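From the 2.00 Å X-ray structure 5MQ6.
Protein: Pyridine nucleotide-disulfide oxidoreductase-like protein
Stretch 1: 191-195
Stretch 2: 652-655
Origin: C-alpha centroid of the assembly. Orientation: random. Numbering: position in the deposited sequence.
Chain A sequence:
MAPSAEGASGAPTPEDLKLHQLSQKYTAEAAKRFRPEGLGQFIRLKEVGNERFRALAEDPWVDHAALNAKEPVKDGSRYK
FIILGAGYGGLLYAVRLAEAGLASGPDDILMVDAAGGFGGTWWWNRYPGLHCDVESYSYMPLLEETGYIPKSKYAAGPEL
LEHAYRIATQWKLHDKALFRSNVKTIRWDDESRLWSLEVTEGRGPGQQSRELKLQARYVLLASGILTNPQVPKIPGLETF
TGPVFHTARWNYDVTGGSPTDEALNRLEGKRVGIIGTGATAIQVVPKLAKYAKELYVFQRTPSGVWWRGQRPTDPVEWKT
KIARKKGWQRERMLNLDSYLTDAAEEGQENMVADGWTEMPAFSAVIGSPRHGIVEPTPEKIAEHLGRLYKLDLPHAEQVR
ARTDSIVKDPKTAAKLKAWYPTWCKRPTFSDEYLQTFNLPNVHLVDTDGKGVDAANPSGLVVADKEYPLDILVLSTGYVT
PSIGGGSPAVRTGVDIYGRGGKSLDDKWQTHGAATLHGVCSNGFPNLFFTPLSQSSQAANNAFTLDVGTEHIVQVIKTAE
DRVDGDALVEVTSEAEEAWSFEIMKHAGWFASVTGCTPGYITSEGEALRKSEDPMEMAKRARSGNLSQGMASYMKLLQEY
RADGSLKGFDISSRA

Stretch 1 191-195: ESRLW
Stretch 2 652-655: SSRA

Arginine is a versatile mediator of contacts between segments far apart in sequence, because a long aliphatic arm carries a flat, multiply donating head to backbone carbonyls that no short side chain could reach. The C-terminal end of this chain illustrates the principle: residues 652-655 meet residues 191-195 through two arginines, Arg 193 and Arg 654, whose CA atoms lie 6.8 Å apart and set the register. The contact is small, 199 Å² summed over both sides.

Stretch 1 opens at Glu 191 (phi/psi -77/-66, chi1 m, chi2 t), exposed and out of reach of its partner. Ser 192 follows at -76/-6 with chi1 p; its CA-to-CB bond points sideways, and its backbone supplies the contact, with O 3.3 Å from NH1 of Arg 654, near the guanidinium plane.

At Arg 193 the chain adopts a left-handed conformation, 57/51, with CB directed toward stretch 2. Here the one clear hydrogen bond forms: NH1 of Arg 654 donates to O of Arg 193 at 2.9 Å, with an N-H...O angle of 151°. Arg 654 reaches this carbonyl although its own CA-to-CB bond points sideways; chi1 and chi2 are t (-169° and -162°), chi3 is p (62°) and chi4 is 82°, bringing the end of the side chain nearer. Its NE and NH2 are hydrogen-bonded elsewhere in the structure. The Arg 193 side chain reaches across to stretch 2, with chi1 m (-50°), chi2 -95°, chi3 -145° and chi4 58°. Its CB lies 3.6 Å from NH1 of Arg 654, but its NH1 is modelled only 1.9 Å from O of Arg 654, a clash on which no bonding argument should rest.

Leu 194 (-141/150, chi1 m, chi2 t) is buried. Its CB points sideways, yet the end of the side chain comes nearer, placing CD2 4.1 Å from NH1 of Arg 654 and over one face of that guanidinium. A branched apolar side chain suits this place, packing against the flat face while the polar edge meets backbone oxygen. Trp 195, in the strand at -81/140 with chi1 m and chi2 100°, is buried but beyond reach of stretch 2.

Across the contact, Ser 652 (-165/175, chi1 p) and Ser 653 (-85/135, chi1 t) end a strand, and Arg 654 turns to -75/-33. Ala 655, phi -123, carries the terminal carboxylate, whose OXT accepts a 2.5 Å hydrogen bond from OG of Ser 653, a bond within stretch 2.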

# COMPACT_ATOMS: atom_id res chain seq x y z
N GLU A 191 30.62 -16.38 -6.39
CA GLU A 191 31.61 -17.30 -5.82
C GLU A 191 31.07 -18.05 -4.65
O GLU A 191 30.90 -19.22 -4.74
CB GLU A 191 32.92 -16.59 -5.44
CG GLU A 191 33.73 -16.19 -6.67
CD GLU A 191 35.24 -16.05 -6.41
OE1 GLU A 191 35.70 -16.13 -5.23
OE2 GLU A 191 35.97 -15.85 -7.41
N SER A 192 30.77 -17.39 -3.57
CA SER A 192 30.17 -18.04 -2.41
C SER A 192 28.65 -18.40 -2.53
O SER A 192 28.11 -19.03 -1.62
CB SER A 192 30.31 -17.11 -1.26
OG SER A 192 29.64 -15.93 -1.57
N ARG A 193 27.98 -17.98 -3.60
CA ARG A 193 26.58 -18.29 -3.78
C ARG A 193 25.72 -17.79 -2.60
O ARG A 193 25.01 -18.56 -1.98
CB ARG A 193 26.39 -19.80 -3.87
CG ARG A 193 27.34 -20.41 -4.87
CD ARG A 193 26.65 -20.54 -6.16
NE ARG A 193 26.99 -21.70 -6.95
CZ ARG A 193 26.85 -22.96 -6.55
NH1 ARG A 193 26.51 -23.27 -5.31
NH2 ARG A 193 27.13 -23.93 -7.39
N LEU A 194 25.89 -16.52 -2.26
CA LEU A 194 25.14 -15.90 -1.19
C LEU A 194 24.80 -14.50 -1.64
O LEU A 194 25.53 -13.91 -2.44
CB LEU A 194 25.97 -15.81 0.08
CG LEU A 194 26.19 -17.10 0.87
CD1 LEU A 194 27.32 -16.97 1.90
CD2 LEU A 194 24.95 -17.62 1.57
N TRP A 195 23.67 -14.00 -1.15
CA TRP A 195 23.34 -12.61 -1.23
C TRP A 195 24.07 -11.85 -0.08
O TRP A 195 24.15 -12.37 1.02
CB TRP A 195 21.82 -12.43 -1.04
CG TRP A 195 21.07 -12.87 -2.21
CD1 TRP A 195 20.42 -14.09 -2.37
CD2 TRP A 195 20.91 -12.17 -3.41
NE1 TRP A 195 19.85 -14.17 -3.63
CE2 TRP A 195 20.10 -12.99 -4.29
CE3 TRP A 195 21.29 -10.89 -3.84
CZ2 TRP A 195 19.72 -12.58 -5.58
CZ3 TRP A 195 20.91 -10.48 -5.15
CH2 TRP A 195 20.13 -11.33 -5.98
N SER A 652 18.80 -26.56 -8.42
CA SER A 652 20.10 -27.23 -8.27
C SER A 652 20.51 -27.06 -6.83
O SER A 652 19.80 -26.41 -6.05
CB SER A 652 21.15 -26.65 -9.19
OG SER A 652 21.41 -25.30 -8.80
N SER A 653 21.62 -27.68 -6.45
CA SER A 653 22.08 -27.57 -5.10
C SER A 653 22.88 -26.30 -5.00
O SER A 653 23.72 -26.08 -5.82
CB SER A 653 22.98 -28.67 -4.75
OG SER A 653 23.24 -28.52 -3.39
N ARG A 654 22.67 -25.51 -3.97
CA ARG A 654 23.43 -24.27 -3.80
C ARG A 654 24.84 -24.64 -3.32
O ARG A 654 25.79 -23.98 -3.67
CB ARG A 654 22.76 -23.35 -2.75
CG ARG A 654 23.37 -21.92 -2.73
CD ARG A 654 23.05 -21.14 -1.44
NE ARG A 654 23.64 -21.88 -0.34
CZ ARG A 654 24.89 -21.82 0.02
NH1 ARG A 654 25.73 -20.99 -0.54
NH2 ARG A 654 25.30 -22.62 0.94
N ALA A 655 24.98 -25.69 -2.56
CA ALA A 655 26.30 -26.07 -2.16
C ALA A 655 26.58 -27.48 -2.56
O ALA A 655 27.73 -27.87 -2.36
CB ALA A 655 26.43 -25.88 -0.68
OXT ALA A 655 25.72 -28.25 -3.08